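Local coordinates for protein polymerase X (PDB 2W9M) that probably copies DNA as a family X polymerase for repair, adding deoxyribonucleotides to a growing strand, and also carries a PHP domain with bound zinc ions, at residues A[85-88]-A[89-93]; A[553-556]-A[557-561]; A[410-413]-A[414-418]. All blocks are in the same frame, centred on the assembly; numbering follows the deposited sequence.

Contact 1 belongs to the N-terminal polymerase region, whereas contacts 2 and 3 lie in the C-terminal PHP domain, whose seven-stranded parallel sheet carries the three-zinc site. Although distant in sequence, contact 1 comes close to that site: the side chain of Q91 is about 4 Å from that of H428, a zinc ligand, and that of L92 about 7 Å from a zinc ion. Contact 3 stands further off, the F412 side chain being about 12 Å from a zinc, and contact 2 is away from the site. Contacts 2 and 3 are neighbours, with centres about 17 Å apart and nearest atoms about 4 Å apart. The centre of contact 1 is about 23 Å from that of contact 3.

Contact 1: residues A[85-88]-A[89-93]; sequences LEAA and AGQLP
A88 and L92 are joined through the A88 carbonyl: A88 O accepts from L92 N at 2.9 Å, close to straight at 165°, and also from Q91 N at 3.1 Å, which leaves this oxygen gripped by two N-H groups. One residue earlier in the chain, G90 N has two weak acceptors, E86 O and A87 O, and A89 N donates to L85 O at 3.1 Å. Bonds of i to i+3 span thus join the i to i+4 bonds, as is common in the last turn of a helix, here that of helix 83-91; after L92 the chain reaches P93, the N-cap residue of helix 94-99.

Apolar contact is modest. L92 CD1 lies 4.1 Å from A88 CB, and both L85 and L92 also pack on L23 of helix 10-26. L92 CG packs on the carbonyl instead, 3.3 Å from A88 O.

The polar side chain of Q91 runs back along the turn. With CG beside its own backbone N (chi1 -62°) and the chain extended beyond, CG comes 3.2 Å from A87 O, and NE2 lies 3.9 Å from A87 CB. Its OE1 accepts from Y370 N, and G90 O from ND1 of the zinc ligand H428, which ties this helix end to the metal site.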
loop_
_atom_site.group_PDB
_atom_site.type_symbol
_atom_site.label_atom_id
_atom_site.label_comp_id
_atom_site.label_asym_id
_atom_site.label_seq_id
_atom_site.Cartn_x
_atom_site.Cartn_y
_atom_site.Cartn_z
ATOM N N LEU A 85 -1.530 6.548 22.035
ATOM C CA LEU A 85 -2.331 5.982 20.950
ATOM C C LEU A 85 -2.103 6.705 19.625
ATOM O O LEU A 85 -2.160 6.089 18.558
ATOM C CB LEU A 85 -3.818 5.981 21.309
ATOM C CG LEU A 85 -4.197 5.013 22.430
ATOM C CD1 LEU A 85 -5.696 5.041 22.693
ATOM C CD2 LEU A 85 -3.735 3.610 22.084
ATOM N N GLU A 86 -1.840 8.006 19.693
ATOM C CA GLU A 86 -1.534 8.782 18.495
ATOM C C GLU A 86 -0.190 8.377 17.902
ATOM O O GLU A 86 -0.040 8.292 16.685
ATOM C CB GLU A 86 -1.550 10.277 18.802
ATOM C CG GLU A 86 -2.860 10.775 19.389
ATOM C CD GLU A 86 -4.042 10.580 18.453
ATOM O OE1 GLU A 86 -4.126 9.517 17.798
ATOM O OE2 GLU A 86 -4.893 11.491 18.375
ATOM N N ALA A 87 0.781 8.130 18.773
ATOM C CA ALA A 87 2.087 7.644 18.349
ATOM C C ALA A 87 1.927 6.335 17.592
ATOM O O ALA A 87 2.495 6.159 16.516
ATOM C CB ALA A 87 3.007 7.456 19.548
ATOM N N ALA A 88 1.138 5.422 18.152
ATOM C CA ALA A 88 0.921 4.117 17.536
ATOM C C ALA A 88 0.238 4.215 16.169
ATOM O O ALA A 88 0.559 3.451 15.253
ATOM C CB ALA A 88 0.125 3.218 18.465
ATOM N N ALA A 89 -0.700 5.148 16.030
ATOM C CA ALA A 89 -1.390 5.322 14.756
ATOM C C ALA A 89 -0.396 5.645 13.647
ATOM O O ALA A 89 -0.595 5.269 12.493
ATOM C CB ALA A 89 -2.448 6.409 14.856
ATOM N N GLY A 90 0.681 6.336 14.005
ATOM C CA GLY A 90 1.672 6.756 13.031
ATOM C C GLY A 90 2.772 5.739 12.789
ATOM O O GLY A 90 3.505 5.836 11.802
ATOM N N GLN A 91 2.886 4.756 13.679
ATOM C CA GLN A 91 3.966 3.779 13.588
ATOM C C GLN A 91 3.509 2.437 13.035
ATOM O O GLN A 91 4.249 1.770 12.306
ATOM C CB GLN A 91 4.614 3.581 14.954
ATOM C CG GLN A 91 5.252 4.839 15.503
ATOM C CD GLN A 91 5.799 4.637 16.891
ATOM O OE1 GLN A 91 6.083 3.511 17.294
ATOM N NE2 GLN A 91 5.946 5.726 17.636
ATOM N N LEU A 92 2.288 2.045 13.385
ATOM C CA LEU A 92 1.765 0.741 12.999
ATOM C C LEU A 92 1.422 0.654 11.511
ATOM O O LEU A 92 1.098 1.661 10.880
ATOM C CB LEU A 92 0.548 0.388 13.856
ATOM C CG LEU A 92 0.869 0.128 15.333
ATOM C CD1 LEU A 92 -0.405 -0.093 16.130
ATOM C CD2 LEU A 92 1.822 -1.058 15.493
ATOM N N PRO A 93 1.513 -0.559 10.943
ATOM C CA PRO A 93 1.183 -0.805 9.537
ATOM C C PRO A 93 -0.298 -0.557 9.283
ATOM O O PRO A 93 -1.109 -0.813 10.168
ATOM C CB PRO A 93 1.490 -2.294 9.358
ATOM C CG PRO A 93 2.384 -2.655 10.492
ATOM C CD PRO A 93 1.964 -1.784 11.625
#

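Contact 2: residues A[553-556]-A[557-561]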
loop_
_atom_site.group_PDB
_atom_site.type_symbol
_atom_site.label_atom_id
_atom_site.label_comp_id
_atom_site.label_asym_id
_atom_site.label_seq_id
_atom_site.Cartn_x
_atom_site.Cartn_y
_atom_site.Cartn_z
ATOM N N LEU A 553 24.513 -2.848 -4.809
ATOM C CA LEU A 553 25.461 -2.492 -3.763
ATOM C C LEU A 553 26.449 -1.412 -4.198
ATOM O O LEU A 553 26.907 -0.620 -3.373
ATOM C CB LEU A 553 26.196 -3.729 -3.249
ATOM C CG LEU A 553 25.377 -4.600 -2.294
ATOM C CD1 LEU A 553 26.205 -5.757 -1.773
ATOM C CD2 LEU A 553 24.847 -3.769 -1.140
ATOM N N ASP A 554 26.780 -1.361 -5.485
ATOM C CA ASP A 554 27.690 -0.319 -5.943
ATOM C C ASP A 554 26.957 0.899 -6.513
ATOM O O ASP A 554 27.570 1.942 -6.741
ATOM C CB ASP A 554 28.751 -0.859 -6.910
ATOM C CG ASP A 554 28.231 -1.033 -8.314
ATOM O OD1 ASP A 554 27.489 -2.010 -8.552
ATOM O OD2 ASP A 554 28.583 -0.200 -9.181
ATOM N N PHE A 555 25.650 0.774 -6.728
ATOM C CA PHE A 555 24.839 1.949 -7.016
ATOM C C PHE A 555 24.863 2.877 -5.815
ATOM O O PHE A 555 25.035 4.085 -5.963
ATOM C CB PHE A 555 23.388 1.592 -7.324
ATOM C CG PHE A 555 22.458 2.774 -7.245
ATOM C CD1 PHE A 555 22.174 3.530 -8.376
ATOM C CD2 PHE A 555 21.893 3.149 -6.032
ATOM C CE1 PHE A 555 21.333 4.625 -8.304
ATOM C CE2 PHE A 555 21.052 4.251 -5.952
ATOM C CZ PHE A 555 20.771 4.988 -7.093
ATOM N N VAL A 556 24.677 2.307 -4.625
ATOM C CA VAL A 556 24.690 3.099 -3.396
ATOM C C VAL A 556 26.104 3.512 -3.000
ATOM O O VAL A 556 26.290 4.470 -2.253
ATOM C CB VAL A 556 23.938 2.400 -2.215
ATOM C CG1 VAL A 556 23.420 1.033 -2.621
ATOM C CG2 VAL A 556 24.813 2.320 -0.978
ATOM N N ALA A 557 27.101 2.804 -3.520
ATOM C CA ALA A 557 28.487 3.189 -3.286
ATOM C C ALA A 557 28.816 4.394 -4.151
ATOM O O ALA A 557 29.528 5.306 -3.728
ATOM C CB ALA A 557 29.420 2.036 -3.596
ATOM N N ARG A 558 28.287 4.384 -5.369
ATOM C CA ARG A 558 28.461 5.488 -6.303
ATOM C C ARG A 558 27.639 6.681 -5.819
ATOM O O ARG A 558 28.103 7.820 -5.835
ATOM C CB ARG A 558 28.012 5.058 -7.703
ATOM C CG ARG A 558 28.824 5.652 -8.846
ATOM C CD ARG A 558 28.933 7.167 -8.715
ATOM N NE ARG A 558 29.256 7.821 -9.980
ATOM C CZ ARG A 558 29.336 9.140 -10.139
ATOM N NH1 ARG A 558 29.121 9.949 -9.110
ATOM N NH2 ARG A 558 29.634 9.650 -11.326
ATOM N N GLN A 559 26.416 6.403 -5.380
ATOM C CA GLN A 559 25.526 7.421 -4.832
ATOM C C GLN A 559 26.178 8.170 -3.669
ATOM O O GLN A 559 26.065 9.392 -3.562
ATOM C CB GLN A 559 24.216 6.774 -4.366
ATOM C CG GLN A 559 23.238 7.722 -3.696
ATOM C CD GLN A 559 22.098 6.987 -3.011
ATOM O OE1 GLN A 559 22.322 6.134 -2.152
ATOM N NE2 GLN A 559 20.866 7.317 -3.389
ATOM N N ARG A 560 26.856 7.435 -2.790
ATOM C CA ARG A 560 27.492 8.041 -1.624
ATOM C C ARG A 560 28.800 8.732 -1.992
ATOM O O ARG A 560 29.210 9.689 -1.334
ATOM C CB ARG A 560 27.728 7.000 -0.529
ATOM C CG ARG A 560 26.447 6.445 0.068
ATOM C CD ARG A 560 26.714 5.381 1.122
ATOM N NE ARG A 560 25.474 4.918 1.739
ATOM C CZ ARG A 560 25.412 4.179 2.840
ATOM N NH1 ARG A 560 26.528 3.813 3.460
ATOM N NH2 ARG A 560 24.233 3.811 3.328
ATOM N N ALA A 561 29.448 8.243 -3.047
ATOM C CA ALA A 561 30.695 8.826 -3.534
ATOM C C ALA A 561 30.439 10.159 -4.225
ATOM O O ALA A 561 31.295 11.042 -4.228
ATOM C CB ALA A 561 31.397 7.866 -4.483
#
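V556 and R560, one turn apart, run alongside each other. R560 CG stands beside its backbone N (chi1 -66°), and the chain runs extended from CG to NE. This course takes R560 CG past V556 O at 3.1 Å and brings V556 CG2 over one face of the guanidinium, 3.8 Å from R560 NE.

F555 and Q559 form the second pair. Both side chains leave on the same side of the helix, one turn apart, with Q559 CG anti to its backbone N (chi1 176°) and the glutamine chain extended beyond it; this lets F555 CE2 come to 4.0 Å from Q559 NE2. Ring and amide planes are 58° apart, which rules out a parallel stack. Q559 NE2 is instead hydrogen-bonded to G483 O, and both side chains also touch V485 of strand 485-489.

R558 bends at chi2, which carries its guanidinium clear of the preceding turn. Beneath the side chains, the bonds from R558 N to D554 O, from Q559 N to F555 O and from R560 N to V556 O are 2.8 to 3.1 Å long. Such successive i to i+4 bonds are those of a regular alpha-helix, here helix 549-561, whose F555 and Q559 pack against the parallel sheet of the PHP domain.

Contact 3: residues A[410-413]-A[414-418]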
loop_
_atom_site.group_PDB
_atom_site.type_symbol
_atom_site.label_atom_id
_atom_site.label_comp_id
_atom_site.label_asym_id
_atom_site.label_seq_id
_atom_site.Cartn_x
_atom_site.Cartn_y
_atom_site.Cartn_z
ATOM N N LEU A 410 18.463 11.946 12.254
ATOM C CA LEU A 410 18.141 10.528 12.097
ATOM C C LEU A 410 18.221 9.740 13.410
ATOM O O LEU A 410 19.008 10.059 14.301
ATOM C CB LEU A 410 19.034 9.892 11.028
ATOM C CG LEU A 410 18.540 9.904 9.578
ATOM C CD1 LEU A 410 17.589 11.072 9.291
ATOM C CD2 LEU A 410 19.719 9.896 8.617
ATOM N N ASP A 411 17.399 8.699 13.506
ATOM C CA ASP A 411 17.247 7.923 14.734
ATOM C C ASP A 411 18.505 7.136 15.141
ATOM O O ASP A 411 18.698 6.832 16.317
ATOM C CB ASP A 411 16.041 6.981 14.604
ATOM C CG ASP A 411 15.569 6.433 15.946
ATOM O OD1 ASP A 411 15.816 7.084 16.986
ATOM O OD2 ASP A 411 14.943 5.350 15.958
ATOM N N PHE A 412 19.355 6.806 14.173
ATOM C CA PHE A 412 20.608 6.106 14.458
ATOM C C PHE A 412 21.819 7.011 14.240
ATOM O O PHE A 412 21.801 7.879 13.370
ATOM C CB PHE A 412 20.753 4.866 13.572
ATOM C CG PHE A 412 19.927 3.696 14.016
ATOM C CD1 PHE A 412 19.818 3.377 15.356
ATOM C CD2 PHE A 412 19.287 2.893 13.083
ATOM C CE1 PHE A 412 19.069 2.295 15.764
ATOM C CE2 PHE A 412 18.541 1.808 13.481
ATOM C CZ PHE A 412 18.431 1.507 14.828
ATOM N N PRO A 413 22.882 6.804 15.030
ATOM C CA PRO A 413 24.129 7.557 14.852
ATOM C C PRO A 413 24.779 7.211 13.513
ATOM O O PRO A 413 24.515 6.137 12.969
ATOM C CB PRO A 413 25.007 7.060 16.010
ATOM C CG PRO A 413 24.059 6.453 16.995
ATOM C CD PRO A 413 22.958 5.871 16.167
ATOM N N ASP A 414 25.619 8.102 12.993
ATOM C CA ASP A 414 26.257 7.895 11.691
ATOM C C ASP A 414 27.074 6.606 11.608
ATOM O O ASP A 414 27.072 5.933 10.579
ATOM C CB ASP A 414 27.143 9.090 11.326
ATOM C CG ASP A 414 26.343 10.295 10.867
ATOM O OD1 ASP A 414 25.098 10.267 10.978
ATOM O OD2 ASP A 414 26.961 11.275 10.397
ATOM N N ASP A 415 27.783 6.271 12.683
ATOM C CA ASP A 415 28.615 5.070 12.685
ATOM C C ASP A 415 27.773 3.803 12.564
ATOM O O ASP A 415 28.191 2.836 11.932
ATOM C CB ASP A 415 29.489 5.010 13.938
ATOM C CG ASP A 415 28.702 5.268 15.207
ATOM O OD1 ASP A 415 28.417 4.289 15.933
ATOM O OD2 ASP A 415 28.358 6.446 15.465
ATOM N N VAL A 416 26.590 3.815 13.172
ATOM C CA VAL A 416 25.668 2.692 13.074
ATOM C C VAL A 416 25.095 2.572 11.663
ATOM O O VAL A 416 25.010 1.472 11.116
ATOM C CB VAL A 416 24.507 2.823 14.073
ATOM C CG1 VAL A 416 23.464 1.742 13.818
ATOM C CG2 VAL A 416 25.027 2.750 15.497
ATOM N N LEU A 417 24.705 3.705 11.083
ATOM C CA LEU A 417 24.205 3.743 9.712
ATOM C C LEU A 417 25.266 3.259 8.734
ATOM O O LEU A 417 24.950 2.829 7.624
ATOM C CB LEU A 417 23.774 5.167 9.333
ATOM C CG LEU A 417 22.640 5.786 10.152
ATOM C CD1 LEU A 417 22.329 7.196 9.671
ATOM C CD2 LEU A 417 21.406 4.905 10.085
ATOM N N GLY A 418 26.528 3.344 9.147
ATOM C CA GLY A 418 27.644 2.955 8.300
ATOM C C GLY A 418 27.818 1.453 8.151
ATOM O O GLY A 418 28.486 0.993 7.225
#
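P413 meets helix 414-417 with both its ring and its carbonyl. On the ring, CD lies 3.8 Å from V416 CG2, while CB is 3.5 Å from D415 OD2. D415 gets there with CG between its backbone N and carbonyl carbon (chi1 48°), which turns the carboxylate back toward the proline. P413 O accepts a 3.1 Å bond from L417 N that is nearly straight at 167°; V416 N approaches the same oxygen with a much poorer angle and gives only a weak bond. P413 thus holds the N-cap position and opens the first turn through its carbonyl.

L417 folds back over the residues before the cap. Its CD2 branch lies 3.5 Å from F412 CB and reaches the edge of the phenyl ring, near the ring plane. The other branch, CD1, touches L410 CD2 at 3.9 Å, the two side chains crossing at about a right angle, and also passes F412 O.

F412 is met from two directions. V416 CG1 lies over one face of its ring, 4.0 Å from F412 CG, in addition to L417 at the edge. V416 places CG1 anti to its backbone N (chi1 172°); this rotamer sets CG1 over the F412 ring and CG2 against P413. I376 of helix 376-391 touches F412, P413 and V416, whereas V402 of strand 396-403 touches L410 and L417, placing this turn between helix and sheet of the PHP domain. The F412 side chain lies about 8 Å from those of the zinc ligands H364 and E401. D414, on the exposed side, directs OD1 to H448 NE2. The contact therefore combines a single carbonyl acceptor with a largely apolar interface: P413 O takes the N-H groups of the first turn, while P413, F412, V416 and L417 pack the loop on it and probably limit how it can lie.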